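PDB 4YLM: pyoverdine biosynthesis protein PvcB from Pseudomonas aeruginosa, which catalyses the iron- and 2-oxoglutarate-dependent oxidation of tyrosine isonitrile in the biosynthesis of paerucumarin, a cyclized isocyano derivative of tyrosine. Local coordinates for residues Q46-L51 with L58-F63. Numbering follows the deposited sequence.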
loop_
_atom_site.group_PDB
_atom_site.type_symbol
_atom_site.label_atom_id
_atom_site.label_comp_id
_atom_site.label_asym_id
_atom_site.label_seq_id
_atom_site.Cartn_x
_atom_site.Cartn_y
_atom_site.Cartn_z
ATOM N N GLN A 46 -3.449 -5.391 3.008
ATOM C CA GLN A 46 -2.152 -4.699 3.037
ATOM C C GLN A 46 -2.352 -3.217 3.358
ATOM O O GLN A 46 -1.564 -2.610 4.082
ATOM C CB GLN A 46 -1.404 -4.854 1.703
ATOM C CG GLN A 46 0.050 -4.354 1.719
ATOM C CD GLN A 46 0.898 -5.040 2.792
ATOM O OE1 GLN A 46 0.822 -6.260 2.973
ATOM N NE2 GLN A 46 1.689 -4.254 3.525
ATOM N N TRP A 47 -3.402 -2.632 2.787
ATOM C CA TRP A 47 -3.727 -1.242 3.049
ATOM C C TRP A 47 -4.158 -1.043 4.516
ATOM O O TRP A 47 -3.725 -0.098 5.178
ATOM C CB TRP A 47 -4.829 -0.804 2.089
ATOM C CG TRP A 47 -5.329 0.577 2.291
ATOM C CD1 TRP A 47 -4.678 1.746 1.993
ATOM C CD2 TRP A 47 -6.618 0.949 2.791
ATOM N NE1 TRP A 47 -5.491 2.814 2.274
ATOM C CE2 TRP A 47 -6.680 2.354 2.777
ATOM C CE3 TRP A 47 -7.729 0.227 3.239
ATOM C CZ2 TRP A 47 -7.809 3.058 3.202
ATOM C CZ3 TRP A 47 -8.858 0.930 3.665
ATOM C CH2 TRP A 47 -8.880 2.335 3.644
ATOM N N LEU A 48 -5.010 -1.931 5.015
ATOM C CA LEU A 48 -5.460 -1.852 6.403
ATOM C C LEU A 48 -4.277 -1.941 7.356
ATOM O O LEU A 48 -4.224 -1.237 8.349
ATOM C CB LEU A 48 -6.455 -2.972 6.721
ATOM C CG LEU A 48 -7.831 -2.825 6.086
ATOM C CD1 LEU A 48 -8.679 -4.079 6.353
ATOM C CD2 LEU A 48 -8.496 -1.558 6.634
ATOM N N LYS A 49 -3.326 -2.815 7.044
ATOM C CA LYS A 49 -2.143 -3.000 7.882
ATOM C C LYS A 49 -1.305 -1.708 7.957
ATOM O O LYS A 49 -0.798 -1.342 9.024
ATOM C CB LYS A 49 -1.295 -4.135 7.299
ATOM C CG LYS A 49 -0.676 -5.052 8.319
ATOM C CD LYS A 49 0.131 -6.178 7.657
ATOM C CE LYS A 49 -0.755 -7.126 6.847
ATOM N NZ LYS A 49 0.049 -8.287 6.357
ATOM N N GLY A 50 -1.158 -1.034 6.818
ATOM C CA GLY A 50 -0.510 0.269 6.777
ATOM C C GLY A 50 -1.200 1.283 7.685
ATOM O O GLY A 50 -0.543 1.967 8.471
ATOM N N LEU A 51 -2.523 1.385 7.578
ATOM C CA LEU A 51 -3.284 2.303 8.424
ATOM C C LEU A 51 -3.172 1.939 9.910
ATOM O O LEU A 51 -3.051 2.822 10.753
ATOM C CB LEU A 51 -4.762 2.333 8.016
ATOM C CG LEU A 51 -5.095 2.845 6.608
ATOM C CD1 LEU A 51 -6.587 2.669 6.311
ATOM C CD2 LEU A 51 -4.644 4.299 6.423
ATOM N N LEU A 58 -7.780 0.800 14.393
ATOM C CA LEU A 58 -8.799 0.978 13.366
ATOM C C LEU A 58 -10.132 0.428 13.857
ATOM O O LEU A 58 -10.188 -0.656 14.444
ATOM C CB LEU A 58 -8.419 0.246 12.072
ATOM C CG LEU A 58 -7.004 0.437 11.528
ATOM C CD1 LEU A 58 -6.863 -0.306 10.184
ATOM C CD2 LEU A 58 -6.690 1.921 11.349
ATOM N N LEU A 59 -11.201 1.171 13.600
ATOM C CA LEU A 59 -12.541 0.692 13.879
ATOM C C LEU A 59 -13.266 0.624 12.551
ATOM O O LEU A 59 -13.506 1.650 11.932
ATOM C CB LEU A 59 -13.268 1.645 14.843
ATOM C CG LEU A 59 -14.787 1.475 14.973
ATOM C CD1 LEU A 59 -15.136 0.044 15.388
ATOM C CD2 LEU A 59 -15.395 2.512 15.963
ATOM N N LEU A 60 -13.541 -0.585 12.071
ATOM C CA LEU A 60 -14.376 -0.752 10.884
ATOM C C LEU A 60 -15.792 -1.016 11.370
ATOM O O LEU A 60 -16.059 -2.041 12.013
ATOM C CB LEU A 60 -13.899 -1.918 10.018
ATOM C CG LEU A 60 -12.575 -1.706 9.273
ATOM C CD1 LEU A 60 -11.402 -1.776 10.215
ATOM C CD2 LEU A 60 -12.438 -2.766 8.173
ATOM N N ARG A 61 -16.700 -0.096 11.062
ATOM C CA ARG A 61 -18.043 -0.139 11.637
ATOM C C ARG A 61 -19.104 -0.042 10.567
ATOM O O ARG A 61 -19.047 0.825 9.693
ATOM C CB ARG A 61 -18.214 0.990 12.677
ATOM C CG ARG A 61 -19.638 1.138 13.234
ATOM C CD ARG A 61 -19.641 1.954 14.539
ATOM N NE ARG A 61 -19.178 1.171 15.680
ATOM C CZ ARG A 61 -19.140 1.617 16.936
ATOM N NH1 ARG A 61 -19.513 2.863 17.219
ATOM N NH2 ARG A 61 -18.715 0.818 17.906
ATOM N N GLY A 62 -20.073 -0.944 10.627
ATOM C CA GLY A 62 -21.186 -0.917 9.701
ATOM C C GLY A 62 -20.950 -1.804 8.485
ATOM O O GLY A 62 -21.730 -1.779 7.531
ATOM N N PHE A 63 -19.872 -2.584 8.504
ATOM C CA PHE A 63 -19.607 -3.517 7.392
ATOM C C PHE A 63 -20.334 -4.830 7.674
ATOM O O PHE A 63 -20.572 -5.170 8.828
ATOM C CB PHE A 63 -18.103 -3.817 7.257
ATOM C CG PHE A 63 -17.282 -2.650 6.771
ATOM C CD1 PHE A 63 -16.920 -2.549 5.434
ATOM C CD2 PHE A 63 -16.858 -1.668 7.653
ATOM C CE1 PHE A 63 -16.162 -1.474 4.977
ATOM C CE2 PHE A 63 -16.103 -0.585 7.210
ATOM C CZ PHE A 63 -15.753 -0.484 5.869
#
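Leu51 and Leu58 bring the two backbones closest, with 7.5 Å between their CA atoms, and from there the helical segment 46-51 and strand 58-60 run in largely opposed directions, their axes at 136° and 10.3 Å apart at closest approach. The side chains that meet are four buried leucines. Leu58 does most of the work: its chi1 of -48° sets CG opposite the carbonyl carbon and carries both methyls to the helix, where they also lie in van der Waals contact with main-chain carbonyls. Leu58 CD1 sits between Leu48 and Leu51, 3.3 Å from Leu48 O and 4.1 Å from Leu48 CD2. Leu58 CD2 bears on Leu51, one turn further along the helix, 3.9 Å from Leu51 CB and 3.8 Å from Leu51 O. Leu48, whose CB leaves the helix to one side, turns its branched end back to the strand, and Leu48 CD1 comes within 4.4 Å of Leu60 CD2. Leu58 and Leu60, two apart on the strand, thus present the same face to the helix. Leu51 CD1 packs 3.3 Å above the plane of the Trp47 ring, offset toward its rim, and Trp47 NE1 hydrogen-bonds Asp9 OD2 of the second subunit. The contact belongs to a beta-alpha-beta crossover of this TauD/TfdA-family oxygenase, away from the iron ligands His112, Asp114 and His261: helix 45-55 links parallel strands 29-33 and 57-60 and packs on the sheet, Leu48 also touching Leu31. Strand 57-60 lies between its parallel partner 29-33 and the antiparallel strand 251-255.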